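PDB 6NZS: dextranase from Pseudarthrobacter oxydans, which catalyses the endohydrolysis of (1->6)-alpha-D-glucosidic linkages in dextran. Local coordinates for residues 246-252 and 267-273. Numbering follows the deposited sequence.
Sequences VLPPNVK and RFLHDNQ
Pro249 O takes two side-chain amides from the neighbouring loop. Gln273 NE2 donates to Pro249 O at 2.9 Å, in the carbonyl plane. Asn272 ND2 donates to Pro249 O from 3.0 Å, above that plane, in a nearly straight bond (168°). The Gln273 chain bends at chi2 (-70°), which turns its amide back to Pro249. A water bridges Gln273 NE2 to Asn250 O. With an alanine at Gln273, Pro249 O would probably lose one of its two amide donors and the bridging water its bond from NE2. Upstream, Leu247 N bonds to Arg267 O at 2.8 Å, joining parallel strands 245-247 and 266-268.

Ring contacts come next. Leu247 CD1 sits over the centre of the Phe268 ring, 3.6 Å from the centroid, a CH-pi contact. The carbonyl oxygen Val251 O lies at the edge of that ring, near its plane, and the ring of Phe318, from strand 316-320, stacks with that of Phe268. Pro249 CB makes a longer CH-pi contact, 4.2 Å from the His270 centroid, while Leu269 CG covers the opposite face. Among aliphatic groups, Val246 CG1 packs on Leu269 CB at 3.7 Å.

These are successive coils of the family 49 beta-solenoid. Backbone pairing joins the strands; beyond them, side-chain amides and rings hold one turn against the next.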
ATOM      1  N   VAL A 246      -0.972 -20.928  11.925  1.00 17.62           N
ATOM      2  CA  VAL A 246       0.007 -21.648  11.120  1.00 17.94           C
ATOM      3  C   VAL A 246      -0.715 -22.884  10.601  1.00 15.83           C
ATOM      4  O   VAL A 246      -0.981 -23.825  11.356  1.00 17.56           O
ATOM      5  CB  VAL A 246       1.250 -22.008  11.948  1.00 18.88           C
ATOM      6  CG1 VAL A 246       2.261 -22.772  11.105  1.00 19.38           C
ATOM      7  CG2 VAL A 246       1.881 -20.736  12.533  1.00 18.09           C
ATOM      8  N   LEU A 247      -1.064 -22.862   9.316  1.00 15.99           N
ATOM      9  CA  LEU A 247      -2.101 -23.719   8.759  1.00 15.20           C
ATOM     10  C   LEU A 247      -1.546 -25.081   8.344  1.00 13.30           C
ATOM     11  O   LEU A 247      -0.428 -25.169   7.822  1.00 15.54           O
ATOM     12  CB  LEU A 247      -2.760 -23.047   7.553  1.00 13.68           C
ATOM     13  CG  LEU A 247      -3.485 -21.734   7.883  1.00 14.06           C
ATOM     14  CD1 LEU A 247      -3.988 -21.040   6.625  1.00 14.56           C
ATOM     15  CD2 LEU A 247      -4.630 -21.971   8.855  1.00 13.94           C
ATOM     16  N   PRO A 248      -2.358 -26.110   8.568  1.00 14.28           N
ATOM     17  CA  PRO A 248      -1.948 -27.485   8.243  1.00 14.50           C
ATOM     18  C   PRO A 248      -2.027 -27.747   6.749  1.00 16.44           C
ATOM     19  O   PRO A 248      -2.619 -26.960   5.991  1.00 14.96           O
ATOM     20  CB  PRO A 248      -2.966 -28.336   9.017  1.00 15.92           C
ATOM     21  CG  PRO A 248      -4.176 -27.478   9.115  1.00 14.80           C
ATOM     22  CD  PRO A 248      -3.662 -26.068   9.252  1.00 14.60           C
ATOM     23  N   PRO A 249      -1.446 -28.856   6.277  1.00 14.31           N
ATOM     24  CA  PRO A 249      -1.271 -29.033   4.826  1.00 14.45           C
ATOM     25  C   PRO A 249      -2.569 -29.205   4.061  1.00 13.93           C
ATOM     26  O   PRO A 249      -2.587 -28.982   2.846  1.00 15.37           O
ATOM     27  CB  PRO A 249      -0.382 -30.282   4.721  1.00 18.67           C
ATOM     28  CG  PRO A 249      -0.525 -30.966   6.032  1.00 18.31           C
ATOM     29  CD  PRO A 249      -0.768 -29.912   7.052  1.00 15.62           C
ATOM     30  N   ASN A 250      -3.654 -29.579   4.735  1.00 14.47           N
ATOM     31  CA  ASN A 250      -4.940 -29.769   4.081  1.00 15.16           C
ATOM     32  C   ASN A 250      -5.600 -28.457   3.659  1.00 14.77           C
ATOM     33  O   ASN A 250      -6.447 -28.470   2.762  1.00 14.84           O
ATOM     34  CB  ASN A 250      -5.855 -30.539   5.040  1.00 19.99           C
ATOM     35  CG  ASN A 250      -5.631 -30.147   6.511  1.00 21.74           C
ATOM     36  OD1 ASN A 250      -4.678 -30.620   7.157  1.00 19.04           O
ATOM     37  ND2 ASN A 250      -6.519 -29.291   7.049  1.00 16.97           N
ATOM     38  N   VAL A 251      -5.232 -27.332   4.271  1.00 13.52           N
ATOM     39  CA  VAL A 251      -5.935 -26.073   4.033  1.00 13.73           C
ATOM     40  C   VAL A 251      -5.423 -25.430   2.749  1.00 14.54           C
ATOM     41  O   VAL A 251      -4.236 -25.114   2.625  1.00 16.73           O
ATOM     42  CB  VAL A 251      -5.784 -25.122   5.223  1.00 13.14           C
ATOM     43  CG1 VAL A 251      -6.475 -23.799   4.911  1.00 15.27           C
ATOM     44  CG2 VAL A 251      -6.376 -25.750   6.475  1.00 15.22           C
ATOM     45  N   LYS A 252      -6.324 -25.224   1.792  1.00 13.45           N
ATOM     46  CA  LYS A 252      -5.972 -24.616   0.519  1.00 13.12           C
ATOM     47  C   LYS A 252      -6.630 -23.261   0.309  1.00 14.22           C
ATOM     48  O   LYS A 252      -6.300 -22.576  -0.663  1.00 14.67           O
ATOM     49  CB  LYS A 252      -6.358 -25.548  -0.645  1.00 16.96           C
ATOM     50  CG  LYS A 252      -7.864 -25.781  -0.771  1.00 15.56           C
ATOM     51  CD  LYS A 252      -8.225 -26.844  -1.807  1.00 23.30           C
ATOM     52  CE  LYS A 252      -9.737 -26.883  -2.022  1.00 25.71           C
ATOM     53  NZ  LYS A 252     -10.162 -27.954  -2.972  1.00 32.14           N
ATOM     54  N   ARG A 267      -0.280 -18.054   8.156  1.00 15.01           N
ATOM     55  CA  ARG A 267       0.896 -18.613   7.514  1.00 15.61           C
ATOM     56  C   ARG A 267       0.526 -19.976   6.956  1.00 12.83           C
ATOM     57  O   ARG A 267       0.062 -20.852   7.699  1.00 14.98           O
ATOM     58  CB  ARG A 267       2.054 -18.764   8.495  1.00 15.92           C
ATOM     59  CG  ARG A 267       3.205 -19.538   7.876  1.00 15.65           C
ATOM     60  CD  ARG A 267       4.466 -19.458   8.709  1.00 18.59           C
ATOM     61  NE  ARG A 267       5.545 -20.205   8.076  1.00 19.21           N
ATOM     62  CZ  ARG A 267       6.739 -20.393   8.620  1.00 20.63           C
ATOM     63  NH1 ARG A 267       7.009 -19.882   9.812  1.00 24.48           N
ATOM     64  NH2 ARG A 267       7.661 -21.094   7.970  1.00 21.37           N
ATOM     65  N   PHE A 268       0.708 -20.144   5.649  1.00 14.15           N
ATOM     66  CA  PHE A 268       0.597 -21.461   5.030  1.00 14.64           C
ATOM     67  C   PHE A 268       1.993 -22.061   5.125  1.00 14.08           C
ATOM     68  O   PHE A 268       2.862 -21.814   4.287  1.00 14.61           O
ATOM     69  CB  PHE A 268       0.119 -21.344   3.589  1.00 15.04           C
ATOM     70  CG  PHE A 268      -1.339 -20.975   3.449  1.00 14.99           C
ATOM     71  CD1 PHE A 268      -1.758 -19.663   3.605  1.00 16.03           C
ATOM     72  CD2 PHE A 268      -2.283 -21.937   3.123  1.00 15.53           C
ATOM     73  CE1 PHE A 268      -3.102 -19.318   3.443  1.00 15.37           C
ATOM     74  CE2 PHE A 268      -3.619 -21.603   2.957  1.00 15.02           C
ATOM     75  CZ  PHE A 268      -4.031 -20.292   3.124  1.00 16.34           C
ATOM     76  N   LEU A 269       2.207 -22.847   6.184  1.00 15.23           N
ATOM     77  CA  LEU A 269       3.529 -23.381   6.488  1.00 17.75           C
ATOM     78  C   LEU A 269       3.982 -24.391   5.448  1.00 16.74           C
ATOM     79  O   LEU A 269       5.177 -24.470   5.139  1.00 22.56           O
ATOM     80  CB  LEU A 269       3.497 -24.027   7.868  1.00 20.00           C
ATOM     81  CG  LEU A 269       4.723 -24.815   8.327  1.00 23.43           C
ATOM     82  CD1 LEU A 269       5.773 -23.878   8.855  1.00 22.95           C
ATOM     83  CD2 LEU A 269       4.320 -25.829   9.390  1.00 26.27           C
ATOM     84  N   HIS A 270       3.055 -25.156   4.891  1.00 17.77           N
ATOM     85  CA  HIS A 270       3.367 -26.252   3.992  1.00 15.13           C
ATOM     86  C   HIS A 270       3.257 -25.815   2.537  1.00 19.68           C
ATOM     87  O   HIS A 270       2.562 -24.851   2.201  1.00 17.85           O
ATOM     88  CB  HIS A 270       2.443 -27.432   4.290  1.00 13.72           C
ATOM     89  CG  HIS A 270       2.466 -27.840   5.730  1.00 18.03           C
ATOM     90  ND1 HIS A 270       3.444 -28.664   6.249  1.00 17.97           N
ATOM     91  CD2 HIS A 270       1.653 -27.523   6.766  1.00 16.89           C
ATOM     92  CE1 HIS A 270       3.229 -28.837   7.541  1.00 16.79           C
ATOM     93  NE2 HIS A 270       2.149 -28.156   7.881  1.00 18.58           N
ATOM     94  N   ASP A 271       3.982 -26.528   1.670  1.00 17.71           N
ATOM     95  CA  ASP A 271       4.120 -26.168   0.263  1.00 17.86           C
ATOM     96  C   ASP A 271       3.511 -27.205  -0.674  1.00 16.99           C
ATOM     97  O   ASP A 271       3.890 -27.271  -1.848  1.00 18.19           O
ATOM     98  CB  ASP A 271       5.586 -25.892  -0.101  1.00 17.03           C
ATOM     99  CG  ASP A 271       6.498 -27.093   0.123  1.00 21.41           C
ATOM    100  OD1 ASP A 271       6.004 -28.175   0.497  1.00 22.43           O
ATOM    101  OD2 ASP A 271       7.725 -26.944  -0.076  1.00 21.54           O
ATOM    102  N   ASN A 272       2.545 -27.988  -0.192  1.00 15.49           N
ATOM    103  CA  ASN A 272       2.059 -29.154  -0.914  1.00 18.22           C
ATOM    104  C   ASN A 272       0.899 -28.872  -1.863  1.00 18.67           C
ATOM    105  O   ASN A 272       0.580 -29.732  -2.688  1.00 18.14           O
ATOM    106  CB  ASN A 272       1.635 -30.246   0.076  1.00 18.76           C
ATOM    107  CG  ASN A 272       0.600 -29.757   1.061  1.00 17.57           C
ATOM    108  OD1 ASN A 272       0.905 -28.956   1.938  1.00 20.05           O
ATOM    109  ND2 ASN A 272      -0.633 -30.218   0.909  1.00 16.96           N
ATOM    110  N   GLN A 273       0.247 -27.714  -1.772  1.00 16.80           N
ATOM    111  CA  GLN A 273      -0.903 -27.424  -2.626  1.00 15.27           C
ATOM    112  C   GLN A 273      -0.454 -26.847  -3.961  1.00 15.35           C
ATOM    113  O   GLN A 273       0.489 -26.055  -4.021  1.00 17.18           O
ATOM    114  CB  GLN A 273      -1.857 -26.429  -1.959  1.00 14.29           C
ATOM    115  CG  GLN A 273      -2.490 -26.905  -0.651  1.00 14.77           C
ATOM    116  CD  GLN A 273      -3.505 -28.018  -0.842  1.00 17.09           C
ATOM    117  OE1 GLN A 273      -3.999 -28.252  -1.947  1.00 17.41           O
ATOM    118  NE2 GLN A 273      -3.827 -28.710   0.246  1.00 19.22           N
TER
HETATM  119  O   HOH W   1      -6.466 -30.283   0.498  1.00 31.36           O